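Local structure of monomethylamine methyltransferase MtmB1 (Methanosarcina barkeri, 1NTH) at residues A[11-16]-A[238-243]; A[74-77]-A[82-85]; A[344-349]-A[445-450]; A[365-370]-A[384-389]. The protein catalyses transfer of the methyl group from monomethylamine to the corrinoid cofactor of the protein MtmC, a step of methanogenesis from methylamine. All coordinates share one frame; numbering follows the deposited sequence.

Interaction 1: A[11-16]-A[238-243]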
loop_
_atom_site.group_PDB
_atom_site.type_symbol
_atom_site.label_atom_id
_atom_site.label_comp_id
_atom_site.label_asym_id
_atom_site.label_seq_id
_atom_site.Cartn_x
_atom_site.Cartn_y
_atom_site.Cartn_z
ATOM N N ASP A 11 14.052 29.658 -5.762
ATOM C CA ASP A 11 14.845 30.743 -6.331
ATOM C C ASP A 11 13.910 31.913 -6.610
ATOM O O ASP A 11 14.290 33.074 -6.459
ATOM C CB ASP A 11 15.499 30.322 -7.647
ATOM C CG ASP A 11 16.499 29.205 -7.474
ATOM O OD1 ASP A 11 17.415 29.354 -6.639
ATOM O OD2 ASP A 11 16.369 28.181 -8.177
ATOM N N PHE A 12 12.686 31.604 -7.026
ATOM C CA PHE A 12 11.726 32.655 -7.321
ATOM C C PHE A 12 11.470 33.485 -6.071
ATOM O O PHE A 12 11.517 34.715 -6.114
ATOM C CB PHE A 12 10.401 32.077 -7.815
ATOM C CG PHE A 12 9.495 33.114 -8.407
ATOM C CD1 PHE A 12 9.524 33.380 -9.770
ATOM C CD2 PHE A 12 8.668 33.877 -7.591
ATOM C CE1 PHE A 12 8.749 34.400 -10.314
ATOM C CE2 PHE A 12 7.889 34.900 -8.123
ATOM C CZ PHE A 12 7.929 35.160 -9.489
ATOM N N TYR A 13 11.192 32.809 -4.960
ATOM C CA TYR A 13 10.940 33.504 -3.704
ATOM C C TYR A 13 12.126 34.399 -3.351
ATOM O O TYR A 13 11.949 35.571 -3.007
ATOM C CB TYR A 13 10.709 32.498 -2.571
ATOM C CG TYR A 13 10.466 33.151 -1.231
ATOM C CD1 TYR A 13 9.233 33.726 -0.925
ATOM C CD2 TYR A 13 11.484 33.231 -0.282
ATOM C CE1 TYR A 13 9.022 34.369 0.299
ATOM C CE2 TYR A 13 11.284 33.870 0.943
ATOM C CZ TYR A 13 10.052 34.436 1.225
ATOM O OH TYR A 13 9.852 35.063 2.435
ATOM N N ASP A 14 13.332 33.842 -3.435
ATOM C CA ASP A 14 14.553 34.588 -3.126
ATOM C C ASP A 14 14.624 35.887 -3.926
ATOM O O ASP A 14 14.830 36.968 -3.369
ATOM C CB ASP A 14 15.794 33.751 -3.453
ATOM C CG ASP A 14 16.001 32.593 -2.494
ATOM O OD1 ASP A 14 16.892 31.764 -2.770
ATOM O OD2 ASP A 14 15.289 32.513 -1.471
ATOM N N ARG A 15 14.449 35.771 -5.237
ATOM C CA ARG A 15 14.520 36.929 -6.120
ATOM C C ARG A 15 13.361 37.900 -5.953
ATOM O O ARG A 15 13.535 39.110 -6.116
ATOM C CB ARG A 15 14.619 36.457 -7.572
ATOM C CG ARG A 15 15.837 35.584 -7.808
ATOM C CD ARG A 15 15.978 35.127 -9.245
ATOM N NE ARG A 15 17.056 34.146 -9.353
ATOM C CZ ARG A 15 17.499 33.631 -10.494
ATOM N NH1 ARG A 15 16.963 34.005 -11.648
ATOM N NH2 ARG A 15 18.473 32.730 -10.476
ATOM N N ALA A 16 12.185 37.381 -5.619
ATOM C CA ALA A 16 11.008 38.226 -5.440
ATOM C C ALA A 16 11.150 39.161 -4.242
ATOM O O ALA A 16 10.471 40.188 -4.162
ATOM C CB ALA A 16 9.768 37.362 -5.272
ATOM N N ILE A 238 2.595 36.679 -10.745
ATOM C CA ILE A 238 2.291 35.595 -9.817
ATOM C C ILE A 238 2.234 36.106 -8.378
ATOM O O ILE A 238 2.784 37.162 -8.057
ATOM C CB ILE A 238 3.367 34.477 -9.917
ATOM C CG1 ILE A 238 2.839 33.175 -9.308
ATOM C CG2 ILE A 238 4.633 34.895 -9.194
ATOM C CD1 ILE A 238 1.701 32.562 -10.091
ATOM N N ASP A 239 1.559 35.352 -7.518
ATOM C CA ASP A 239 1.444 35.694 -6.103
ATOM C C ASP A 239 2.227 34.649 -5.310
ATOM O O ASP A 239 2.473 33.549 -5.808
ATOM C CB ASP A 239 -0.024 35.693 -5.679
ATOM C CG ASP A 239 -0.733 34.400 -6.038
ATOM O OD1 ASP A 239 -0.768 34.043 -7.235
ATOM O OD2 ASP A 239 -1.256 33.740 -5.121
ATOM N N LEU A 240 2.621 34.982 -4.085
ATOM C CA LEU A 240 3.392 34.045 -3.273
ATOM C C LEU A 240 2.637 32.779 -2.871
ATOM O O LEU A 240 3.253 31.738 -2.647
ATOM C CB LEU A 240 3.949 34.747 -2.029
ATOM C CG LEU A 240 5.063 35.754 -2.341
ATOM C CD1 LEU A 240 5.620 36.328 -1.047
ATOM C CD2 LEU A 240 6.172 35.069 -3.131
ATOM N N ASP A 241 1.313 32.857 -2.777
ATOM C CA ASP A 241 0.524 31.675 -2.431
ATOM C C ASP A 241 0.815 30.567 -3.445
ATOM O O ASP A 241 1.012 29.406 -3.075
ATOM C CB ASP A 241 -0.973 32.006 -2.445
ATOM C CG ASP A 241 -1.511 32.354 -1.066
ATOM O OD1 ASP A 241 -0.757 32.939 -0.260
ATOM O OD2 ASP A 241 -2.694 32.051 -0.792
ATOM N N ALA A 242 0.854 30.930 -4.724
ATOM C CA ALA A 242 1.119 29.962 -5.783
ATOM C C ALA A 242 2.503 29.333 -5.635
ATOM O O ALA A 242 2.684 28.138 -5.874
ATOM C CB ALA A 242 0.997 30.633 -7.149
ATOM N N ILE A 243 3.479 30.142 -5.240
ATOM C CA ILE A 243 4.846 29.660 -5.069
ATOM C C ILE A 243 4.935 28.590 -3.975
ATOM O O ILE A 243 5.678 27.610 -4.113
ATOM C CB ILE A 243 5.802 30.841 -4.743
ATOM C CG1 ILE A 243 5.775 31.856 -5.893
ATOM C CG2 ILE A 243 7.218 30.336 -4.529
ATOM C CD1 ILE A 243 6.163 31.285 -7.244
#
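Phe-12 swings CG away from its backbone N (chi1 -168°), while Ile-243 holds CG1 anti to its carbonyl carbon (chi1 -60°) and a turn at chi2 (-58°) sets CD1 against the Phe-12 ring; the result is a contact of helix 9-18 with the strand-to-helix junction 238-243 at the edge of the TIM-barrel protein. Helix 9-18, near the N-terminus, meets the beginning of helix 240-251 and the end of the short strand 237-238 before it. Asp-239 stands at the N-cap position between that strand and the helix. Two isoleucines hold the Phe-12 ring. Ile-243 CD1 lies 3.6 Å from Phe-12 CD2, its side chain crossing that of Phe-12 at about a right angle. Further out, Ile-238 CG2 presses on the end of the ring, 3.3 Å from Phe-12 CZ and 3.4 Å from Phe-12 CE2, which is tight packing. Both methyls approach obliquely to the ring plane. Met-288 of helix 271-288 touches Phe-12, Ile-238 and Ile-243 and so completes this apolar cluster. No hydrogen bond crosses between the segments, so the join rests on shape and burial. Tyr-13 uses the aromatic edge while its OH is hydrogen-bonded to Lys-17, and Ser-173 and Pro-174 of the second subunit pack on Tyr-13 and Ile-243. At that edge, near the ring plane, Leu-240 CD2 sits 4.0 Å from Tyr-13 CD1.

Interaction 2: A[74-77]-A[82-85]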
loop_
_atom_site.group_PDB
_atom_site.type_symbol
_atom_site.label_atom_id
_atom_site.label_comp_id
_atom_site.label_asym_id
_atom_site.label_seq_id
_atom_site.Cartn_x
_atom_site.Cartn_y
_atom_site.Cartn_z
ATOM N N GLY A 74 10.574 39.516 -17.313
ATOM C CA GLY A 74 10.645 38.797 -16.060
ATOM C C GLY A 74 9.224 38.578 -15.574
ATOM O O GLY A 74 8.270 38.689 -16.353
ATOM N N ILE A 75 9.080 38.285 -14.287
ATOM C CA ILE A 75 7.775 38.035 -13.693
ATOM C C ILE A 75 7.531 38.963 -12.507
ATOM O O ILE A 75 8.380 39.098 -11.628
ATOM C CB ILE A 75 7.667 36.568 -13.201
ATOM C CG1 ILE A 75 7.876 35.605 -14.376
ATOM C CG2 ILE A 75 6.321 36.338 -12.537
ATOM C CD1 ILE A 75 6.807 35.682 -15.452
ATOM N N TYR A 76 6.361 39.589 -12.484
ATOM C CA TYR A 76 6.000 40.500 -11.407
ATOM C C TYR A 76 5.374 39.727 -10.247
ATOM O O TYR A 76 4.444 38.943 -10.449
ATOM C CB TYR A 76 4.988 41.532 -11.916
ATOM C CG TYR A 76 4.659 42.620 -10.917
ATOM C CD1 TYR A 76 5.559 43.655 -10.667
ATOM C CD2 TYR A 76 3.458 42.606 -10.209
ATOM C CE1 TYR A 76 5.271 44.652 -9.738
ATOM C CE2 TYR A 76 3.160 43.601 -9.274
ATOM C CZ TYR A 76 4.073 44.618 -9.047
ATOM O OH TYR A 76 3.787 45.610 -8.131
ATOM N N CYS A 77 5.883 39.945 -9.038
ATOM C CA CYS A 77 5.333 39.292 -7.853
ATOM C C CYS A 77 4.414 40.299 -7.168
ATOM O O CYS A 77 4.871 41.335 -6.683
ATOM C CB CYS A 77 6.445 38.868 -6.894
ATOM S SG CYS A 77 5.813 38.067 -5.385
ATOM N N ARG A 82 7.819 43.385 -6.580
ATOM C CA ARG A 82 9.146 43.361 -7.181
ATOM C C ARG A 82 9.145 42.426 -8.385
ATOM O O ARG A 82 8.267 41.567 -8.520
ATOM C CB ARG A 82 10.194 42.910 -6.160
ATOM C CG ARG A 82 10.458 43.932 -5.057
ATOM C CD ARG A 82 11.295 43.329 -3.944
ATOM N NE ARG A 82 11.517 44.260 -2.837
ATOM C CZ ARG A 82 12.534 45.114 -2.761
ATOM N NH1 ARG A 82 13.440 45.167 -3.727
ATOM N NH2 ARG A 82 12.649 45.911 -1.706
ATOM N N ILE A 83 10.135 42.600 -9.251
ATOM C CA ILE A 83 10.254 41.807 -10.468
ATOM C C ILE A 83 11.339 40.739 -10.382
ATOM O O ILE A 83 12.460 41.011 -9.956
ATOM C CB ILE A 83 10.577 42.719 -11.674
ATOM C CG1 ILE A 83 9.481 43.775 -11.831
ATOM C CG2 ILE A 83 10.712 41.886 -12.941
ATOM C CD1 ILE A 83 9.842 44.902 -12.782
ATOM N N VAL A 84 10.995 39.520 -10.788
ATOM C CA VAL A 84 11.952 38.422 -10.795
ATOM C C VAL A 84 12.470 38.255 -12.218
ATOM O O VAL A 84 11.688 38.110 -13.159
ATOM C CB VAL A 84 11.304 37.095 -10.342
ATOM C CG1 VAL A 84 12.281 35.943 -10.549
ATOM C CG2 VAL A 84 10.903 37.191 -8.874
ATOM N N LYS A 85 13.789 38.279 -12.366
ATOM C CA LYS A 85 14.436 38.144 -13.667
ATOM C C LYS A 85 15.141 36.803 -13.826
ATOM O O LYS A 85 15.746 36.297 -12.883
ATOM C CB LYS A 85 15.471 39.258 -13.841
ATOM C CG LYS A 85 14.901 40.663 -13.964
ATOM C CD LYS A 85 14.460 40.969 -15.388
ATOM C CE LYS A 85 13.984 42.411 -15.512
ATOM N NZ LYS A 85 14.684 43.150 -16.599
#
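Ile-75 and Val-84 exchange a reciprocal pair of backbone bonds: Ile-75 N donates to Val-84 O at 2.8 Å, in the carbonyl plane, and Val-84 N returns a bond to Ile-75 O, also 2.8 Å. The second is essentially straight, 179° at the hydrogen, although the donor is tilted 20° from the carbonyl plane. Cys-77 N gives a third bond, 2.9 Å to Arg-82 O. Tyr-76 and Ile-83 form the non-hydrogen-bonded pair between them, and their backbones turn outward to Ile-238 and Leu-236 on one side and Glu-20 on the other. Their side chains meet where Ile-83 CG1 lies at the edge of the Tyr-76 ring, 4.1 Å from Tyr-76 CD1. The phenol OH of Tyr-76 is hydrogen-bonded to Cys-22 O and His-81 ND1, and Arg-82 NH1 is satisfied by Gly-19 O. Just before the first strand, where helix 56-73 ends, Gly-74 has a positive phi (91°) and brings its CA within 3.2 Å of Val-84 O. The geometry is that of an antiparallel beta hairpin, here supplying the two inner strands of a four-stranded mixed sheet.

Interaction 3: A[344-349]-A[445-450]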
loop_
_atom_site.group_PDB
_atom_site.type_symbol
_atom_site.label_atom_id
_atom_site.label_comp_id
_atom_site.label_asym_id
_atom_site.label_seq_id
_atom_site.Cartn_x
_atom_site.Cartn_y
_atom_site.Cartn_z
ATOM N N MET A 344 -25.617 26.923 -30.097
ATOM C CA MET A 344 -24.454 27.798 -30.068
ATOM C C MET A 344 -23.359 27.273 -29.146
ATOM O O MET A 344 -22.184 27.280 -29.510
ATOM C CB MET A 344 -24.838 29.214 -29.638
ATOM C CG MET A 344 -23.681 30.193 -29.770
ATOM S SD MET A 344 -24.135 31.898 -29.425
ATOM C CE MET A 344 -22.524 32.647 -29.132
ATOM N N CYS A 345 -23.740 26.825 -27.954
ATOM C CA CYS A 345 -22.761 26.302 -27.005
ATOM C C CYS A 345 -21.951 25.180 -27.648
ATOM O O CYS A 345 -20.721 25.167 -27.582
ATOM C CB CYS A 345 -23.463 25.780 -25.750
ATOM S SG CYS A 345 -22.337 25.082 -24.506
ATOM N N LEU A 346 -22.646 24.239 -28.276
ATOM C CA LEU A 346 -21.981 23.117 -28.923
ATOM C C LEU A 346 -21.087 23.560 -30.076
ATOM O O LEU A 346 -19.993 23.029 -30.255
ATOM C CB LEU A 346 -23.018 22.104 -29.422
ATOM C CG LEU A 346 -23.882 21.466 -28.330
ATOM C CD1 LEU A 346 -24.835 20.455 -28.954
ATOM C CD2 LEU A 346 -22.983 20.782 -27.293
ATOM N N LEU A 347 -21.545 24.534 -30.859
ATOM C CA LEU A 347 -20.749 25.019 -31.981
ATOM C C LEU A 347 -19.525 25.793 -31.499
ATOM O O LEU A 347 -18.459 25.721 -32.111
ATOM C CB LEU A 347 -21.600 25.902 -32.903
ATOM C CG LEU A 347 -22.720 25.181 -33.660
ATOM C CD1 LEU A 347 -23.498 26.186 -34.502
ATOM C CD2 LEU A 347 -22.132 24.093 -34.545
ATOM N N GLU A 348 -19.681 26.534 -30.405
ATOM C CA GLU A 348 -18.570 27.300 -29.847
ATOM C C GLU A 348 -17.482 26.339 -29.376
ATOM O O GLU A 348 -16.304 26.504 -29.699
ATOM C CB GLU A 348 -19.040 28.144 -28.660
ATOM C CG GLU A 348 -19.756 29.438 -29.024
ATOM C CD GLU A 348 -20.154 30.229 -27.789
ATOM O OE1 GLU A 348 -21.208 29.923 -27.190
ATOM O OE2 GLU A 348 -19.399 31.148 -27.402
ATOM N N ALA A 349 -17.885 25.332 -28.609
ATOM C CA ALA A 349 -16.938 24.351 -28.097
ATOM C C ALA A 349 -16.305 23.579 -29.251
ATOM O O ALA A 349 -15.125 23.233 -29.201
ATOM C CB ALA A 349 -17.641 23.392 -27.144
ATOM N N ASP A 445 -27.813 16.690 -32.236
ATOM C CA ASP A 445 -27.875 16.238 -33.622
ATOM C C ASP A 445 -27.846 17.410 -34.593
ATOM O O ASP A 445 -27.172 17.355 -35.622
ATOM C CB ASP A 445 -29.140 15.415 -33.873
ATOM C CG ASP A 445 -29.135 14.103 -33.129
ATOM O OD1 ASP A 445 -28.038 13.538 -32.937
ATOM O OD2 ASP A 445 -30.227 13.628 -32.749
ATOM N N GLY A 446 -28.580 18.466 -34.264
ATOM C CA GLY A 446 -28.618 19.630 -35.127
ATOM C C GLY A 446 -27.251 20.259 -35.301
ATOM O O GLY A 446 -26.862 20.626 -36.410
ATOM N N ALA A 447 -26.519 20.383 -34.199
ATOM C CA ALA A 447 -25.188 20.976 -34.235
ATOM C C ALA A 447 -24.225 20.092 -35.021
ATOM O O ALA A 447 -23.427 20.581 -35.821
ATOM C CB ALA A 447 -24.672 21.180 -32.812
ATOM N N ARG A 448 -24.311 18.786 -34.792
ATOM C CA ARG A 448 -23.445 17.832 -35.472
ATOM C C ARG A 448 -23.671 17.905 -36.979
ATOM O O ARG A 448 -22.722 17.856 -37.762
ATOM C CB ARG A 448 -23.740 16.418 -34.972
ATOM C CG ARG A 448 -22.628 15.411 -35.205
ATOM C CD ARG A 448 -23.082 14.033 -34.746
ATOM N NE ARG A 448 -21.973 13.119 -34.474
ATOM C CZ ARG A 448 -21.719 12.019 -35.173
ATOM N NH1 ARG A 448 -22.494 11.688 -36.198
ATOM N NH2 ARG A 448 -20.704 11.237 -34.832
ATOM N N LYS A 449 -24.934 18.027 -37.375
ATOM C CA LYS A 449 -25.282 18.105 -38.789
ATOM C C LYS A 449 -24.633 19.316 -39.451
ATOM O O LYS A 449 -24.125 19.222 -40.566
ATOM C CB LYS A 449 -26.803 18.171 -38.956
ATOM C CG LYS A 449 -27.266 18.316 -40.402
ATOM C CD LYS A 449 -26.723 17.197 -41.278
ATOM C CE LYS A 449 -27.131 17.387 -42.732
ATOM N NZ LYS A 449 -28.612 17.382 -42.893
ATOM N N LYS A 450 -24.648 20.453 -38.761
ATOM C CA LYS A 450 -24.048 21.664 -39.304
ATOM C C LYS A 450 -22.543 21.503 -39.467
ATOM O O LYS A 450 -21.956 22.015 -40.420
ATOM C CB LYS A 450 -24.356 22.865 -38.407
ATOM C CG LYS A 450 -25.812 23.294 -38.468
ATOM C CD LYS A 450 -26.049 24.624 -37.774
ATOM C CE LYS A 450 -27.498 25.059 -37.940
ATOM N NZ LYS A 450 -27.748 26.412 -37.376
#
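Leu-346 and Ala-447 join two helices of this TIM-barrel protein, 343-359 and 438-454, whose segment axes come within 9.3 Å and cross at -41°. The small Ala-447 faces directly into the contact, and two carbons of Leu-346 reach its methyl: CB and CD1 each lie 3.9 Å from Ala-447 CB. Leu-346 and Leu-347 share one conformation, with CG opposite the carbonyl carbon (chi1 -62° and -67°) and the chain continuing extended to one methyl. Their positions on the helix differ, however, so the common rotamer has different results. Leu-346 starts out toward the partner helix and touches it through CB and CD1, whereas Leu-347 departs at a tangent and engages through its branch end, CD2 lying 4.0 Å from Ala-447 O and 4.2 Å from Ala-447 CB. Met-385 of helix 380-393 packs on both Leu-346 and Ala-447, which makes this a three-helix junction. No hydrogen bond spans the two segments. Lys-450, at the solvent-exposed margin, stretches a chain extended beyond CB along the contact to a salt bridge between its NZ and Glu-343, just before the first segment. Its CD passes 4.4 Å from Leu-347 CD1, the other methyl of the same leucine.

Interaction 4: A[365-370]-A[384-389]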
loop_
_atom_site.group_PDB
_atom_site.type_symbol
_atom_site.label_atom_id
_atom_site.label_comp_id
_atom_site.label_asym_id
_atom_site.label_seq_id
_atom_site.Cartn_x
_atom_site.Cartn_y
_atom_site.Cartn_z
ATOM N N SER A 365 -9.544 20.550 -22.003
ATOM C CA SER A 365 -10.213 20.613 -20.703
ATOM C C SER A 365 -11.483 21.469 -20.777
ATOM O O SER A 365 -11.411 22.698 -20.797
ATOM C CB SER A 365 -9.238 21.191 -19.665
ATOM O OG SER A 365 -9.647 20.911 -18.336
ATOM N N GLY A 366 -12.641 20.811 -20.816
ATOM C CA GLY A 366 -13.907 21.528 -20.905
ATOM C C GLY A 366 -15.076 20.723 -20.366
ATOM O O GLY A 366 -14.896 19.578 -19.963
ATOM N N VAL A 367 -16.289 21.274 -20.401
ATOM C CA VAL A 367 -16.568 22.596 -20.958
ATOM C C VAL A 367 -17.265 23.481 -19.925
ATOM O O VAL A 367 -18.281 23.092 -19.353
ATOM C CB VAL A 367 -17.491 22.460 -22.194
ATOM C CG1 VAL A 367 -17.876 23.831 -22.724
ATOM C CG2 VAL A 367 -16.796 21.630 -23.272
ATOM N N ALA A 368 -16.720 24.669 -19.679
ATOM C CA ALA A 368 -17.333 25.578 -18.720
ATOM C C ALA A 368 -18.374 26.422 -19.452
ATOM O O ALA A 368 -18.157 27.600 -19.734
ATOM C CB ALA A 368 -16.283 26.465 -18.092
ATOM N N SER A 369 -19.501 25.794 -19.765
ATOM C CA SER A 369 -20.586 26.457 -20.475
ATOM C C SER A 369 -21.108 27.665 -19.706
ATOM O O SER A 369 -20.918 27.771 -18.493
ATOM C CB SER A 369 -21.713 25.457 -20.723
ATOM O OG SER A 369 -21.200 24.312 -21.384
ATOM N N ALA A 370 -21.770 28.573 -20.420
ATOM C CA ALA A 370 -22.305 29.787 -19.813
ATOM C C ALA A 370 -21.179 30.560 -19.133
ATOM O O ALA A 370 -21.376 31.176 -18.082
ATOM C CB ALA A 370 -23.395 29.440 -18.804
ATOM N N ARG A 384 -18.917 15.559 -24.639
ATOM C CA ARG A 384 -19.057 14.537 -25.667
ATOM C C ARG A 384 -18.789 15.165 -27.036
ATOM O O ARG A 384 -18.088 14.591 -27.866
ATOM C CB ARG A 384 -20.467 13.933 -25.655
ATOM C CG ARG A 384 -20.660 12.851 -26.713
ATOM C CD ARG A 384 -22.128 12.533 -26.947
ATOM N NE ARG A 384 -22.778 11.959 -25.773
ATOM C CZ ARG A 384 -24.048 11.573 -25.742
ATOM N NH1 ARG A 384 -24.805 11.699 -26.826
ATOM N NH2 ARG A 384 -24.564 11.060 -24.633
ATOM N N MET A 385 -19.350 16.351 -27.268
ATOM C CA MET A 385 -19.149 17.026 -28.544
ATOM C C MET A 385 -17.678 17.392 -28.705
ATOM O O MET A 385 -17.098 17.222 -29.779
ATOM C CB MET A 385 -20.010 18.288 -28.627
ATOM C CG MET A 385 -19.933 18.996 -29.979
ATOM S SD MET A 385 -20.536 17.976 -31.357
ATOM C CE MET A 385 -22.292 18.301 -31.257
ATOM N N MET A 386 -17.079 17.894 -27.629
ATOM C CA MET A 386 -15.672 18.277 -27.643
ATOM C C MET A 386 -14.835 17.078 -28.089
ATOM O O MET A 386 -13.935 17.208 -28.921
ATOM C CB MET A 386 -15.252 18.747 -26.242
ATOM C CG MET A 386 -13.809 19.213 -26.118
ATOM S SD MET A 386 -13.434 19.860 -24.461
ATOM C CE MET A 386 -13.320 18.341 -23.510
ATOM N N GLY A 387 -15.160 15.905 -27.550
ATOM C CA GLY A 387 -14.432 14.697 -27.897
ATOM C C GLY A 387 -14.675 14.190 -29.309
ATOM O O GLY A 387 -13.733 13.800 -29.998
ATOM N N GLU A 388 -15.931 14.184 -29.749
ATOM C CA GLU A 388 -16.245 13.712 -31.098
ATOM C C GLU A 388 -15.597 14.600 -32.152
ATOM O O GLU A 388 -15.094 14.116 -33.167
ATOM C CB GLU A 388 -17.758 13.680 -31.326
ATOM C CG GLU A 388 -18.457 12.505 -30.668
ATOM C CD GLU A 388 -19.634 12.007 -31.485
ATOM O OE1 GLU A 388 -20.714 12.635 -31.435
ATOM O OE2 GLU A 388 -19.468 10.989 -32.191
ATOM N N VAL A 389 -15.615 15.903 -31.903
ATOM C CA VAL A 389 -15.027 16.855 -32.830
ATOM C C VAL A 389 -13.512 16.679 -32.884
ATOM O O VAL A 389 -12.902 16.817 -33.946
ATOM C CB VAL A 389 -15.387 18.301 -32.432
ATOM C CG1 VAL A 389 -14.605 19.294 -33.282
ATOM C CG2 VAL A 389 -16.887 18.523 -32.622
#
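The flat peptide linking Ser-365 to Gly-366 receives the thioether of Met-386 on one face: SD stands over the plane near Gly-366 N, 3.8 Å away. Met-386 CE lies closer to the peptide plane and off toward the N-H edge, 3.7 Å from Gly-366 N. Along its edges the same stretch of backbone is hydrogen-bonded to both neighbours in the parallel barrel sheet, Ser-365 to Asn-332 and Tyr-334, Gly-366 to Gln-127 and Gly-129. The next peptide, before Val-367, is cis, and Met-386 CE comes 4.1 Å from its oxygen, Gly-366 O. Met-386 extends straight from helix 380-393 through its first two torsions and then bends at chi3 (75°), which folds CE toward the glycine. Val-367 adds an apolar touch, its CG2 lying 4.0 Å from Met-386 SD as the two side chains run antiparallel alongside one another. Gly-366 presents bare backbone here. On the side away from the helix, Ser-365 OG is hydrogen-bonded to Gln-127 OE1 and to the pyrrolysine at position 202. Chemically, then, a buried, weakly polar thioether meets the strand by van der Waals contact alone, while the strand's polar group is directed to the pyrrolysine site.

Overall arrangement
The four contacts form two groups on opposite sides of the chain's centre. Interactions 1 and 2, with centres about 9 Å apart, join the N-terminal helix 9-18 and the hairpin, which falls between the segments of interaction 1 in sequence, to the start of helix 240-251; Ile-238 N bonds to Tyr-76 O (2.9 Å). Interactions 3 and 4, about 11 Å apart between centres, follow later, 365-370/384-389 falling between the segments of interaction 3. Arg-448 NH2 and Glu-388 OE2 (2.9 Å) form a salt bridge between them. About 43 Å separates the centres of interactions 1 and 3. Strand 363-366 belongs to the parallel barrel sheet; helix 380-393 lies between it and helix 438-454, Met-386 facing the strand and Met-385 touching Ala-447.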